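Local structure of phenylalanyl-tRNA synthetase beta chain (Pyrococcus horikoshii, 2CXI) at the interface of chains A and B. The protein forms the beta subunit of the tetrameric synthetase that charges tRNA(Phe) with phenylalanine at the expense of ATP, this N-terminal piece including the amino acid-editing domain. Sequence-based numbering; all coordinates share one arbitrary frame. Chains: chain A/B, Phenylalanyl-tRNA synthetase beta chain.

The interface of chains A and B. Residues chain A 92, 153, 155; chain B 16-18.
A:Tyr92 and A:Tyr155 reach out from neighbouring strands, 89-93 and 154-159, and present their phenol hydroxyls to B:Ser18, in the loop between helices 8-15 and 21-30 of another copy. The protein is a type 2 phenylalanyl-tRNA synthetase beta subunit, and because this fragment lacks its alpha partners, the small polar contact may belong to the crystal rather than to the natural tetramer. The hydroxyl of A:Tyr92 accepts a hydrogen bond from the backbone B:Ser18 N over 3.0 Å to OH, nearly straight at 173°. Tyrosine suits the place because its long, rigid ring carries a polar end out to the backbone of the other chain. Both tyrosines set CG anti to the carbonyl carbon (chi1 -61° in each), which sends the two rings the same way towards chain B. The second phenol meets the serine side chain, A:Tyr155 OH lying 2.8 Å from B:Ser18 OG in a hydrogen bond whose direction is not settled. B:Ser18 holds OG between its backbone N and carbonyl carbon, and this short side chain also brings OG to 3.4 Å from CE2 of A:Tyr92, above the plane but out past the rim at the hydroxyl end of the ring. Serine thus bridges the two hydroxyls from beyond their ends, its main chain serving one and its side chain the other. A phenylalanine in place of A:Tyr92 would probably leave the amide of B:Ser18 without its acceptor from chain A. A:Pro153, which follows a cis peptide bond, rests its compact ring edge against the backbone, CG lying 3.8 Å from CA of B:Arg17. The B:Arg17 side chain crosses A:Tyr92 at about a right angle, its guanidinium plane turned 87° from the ring; its CB, rather than the charged end, approaches the phenol oxygen.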
loop_
_atom_site.group_PDB
_atom_site.type_symbol
_atom_site.label_atom_id
_atom_site.label_comp_id
_atom_site.label_asym_id
_atom_site.label_seq_id
_atom_site.Cartn_x
_atom_site.Cartn_y
_atom_site.Cartn_z
ATOM N N TYR A 92 2.528 -14.766 -2.805
ATOM C CA TYR A 92 3.714 -15.143 -2.029
ATOM C C TYR A 92 3.723 -16.623 -1.747
ATOM O O TYR A 92 2.725 -17.161 -1.256
ATOM C CB TYR A 92 3.737 -14.366 -0.716
ATOM C CG TYR A 92 3.802 -12.883 -0.968
ATOM C CD1 TYR A 92 5.046 -12.259 -1.203
ATOM C CD2 TYR A 92 2.630 -12.093 -0.997
ATOM C CE1 TYR A 92 5.111 -10.887 -1.446
ATOM C CE2 TYR A 92 2.700 -10.706 -1.226
ATOM C CZ TYR A 92 3.954 -10.119 -1.423
ATOM O OH TYR A 92 4.062 -8.764 -1.690
ATOM N N PRO A 153 -3.097 -9.104 -2.135
ATOM C CA PRO A 153 -2.212 -10.223 -2.512
ATOM C C PRO A 153 -2.697 -11.584 -2.007
ATOM O O PRO A 153 -3.493 -11.658 -1.035
ATOM C CB PRO A 153 -0.895 -9.846 -1.793
ATOM C CG PRO A 153 -0.893 -8.356 -1.887
ATOM C CD PRO A 153 -2.317 -8.005 -1.498
ATOM N N TYR A 155 -1.574 -15.538 -0.635
ATOM C CA TYR A 155 -0.508 -16.260 0.095
ATOM C C TYR A 155 -0.678 -17.770 -0.008
ATOM O O TYR A 155 -1.720 -18.270 0.305
ATOM C CB TYR A 155 -0.556 -15.859 1.578
ATOM C CG TYR A 155 -0.320 -14.387 1.744
ATOM C CD1 TYR A 155 -1.362 -13.479 1.614
ATOM C CD2 TYR A 155 0.975 -13.903 1.986
ATOM C CE1 TYR A 155 -1.140 -12.085 1.736
ATOM C CE2 TYR A 155 1.216 -12.570 2.104
ATOM C CZ TYR A 155 0.164 -11.658 1.983
ATOM O OH TYR A 155 0.446 -10.311 2.119
ATOM N N GLY B 16 -0.704 -3.553 -5.117
ATOM C CA GLY B 16 -0.380 -4.851 -5.744
ATOM C C GLY B 16 0.524 -5.779 -4.947
ATOM O O GLY B 16 0.720 -6.926 -5.352
ATOM N N ARG B 17 1.071 -5.291 -3.825
ATOM C CA ARG B 17 1.944 -6.121 -3.001
ATOM C C ARG B 17 1.791 -5.739 -1.530
ATOM O O ARG B 17 1.181 -4.703 -1.183
ATOM C CB ARG B 17 3.390 -6.051 -3.508
ATOM C CG ARG B 17 3.979 -4.685 -3.417
ATOM C CD ARG B 17 5.319 -4.531 -4.113
ATOM N NE ARG B 17 5.200 -4.638 -5.568
ATOM C CZ ARG B 17 6.208 -4.428 -6.406
ATOM N NH1 ARG B 17 7.381 -4.008 -5.950
ATOM N NH2 ARG B 17 6.028 -4.567 -7.712
ATOM N N SER B 18 2.311 -6.574 -0.641
ATOM C CA SER B 18 2.056 -6.334 0.746
ATOM C C SER B 18 3.380 -5.913 1.417
ATOM O O SER B 18 4.456 -6.139 0.873
ATOM C CB SER B 18 1.486 -7.573 1.399
ATOM O OG SER B 18 2.467 -8.586 1.403
#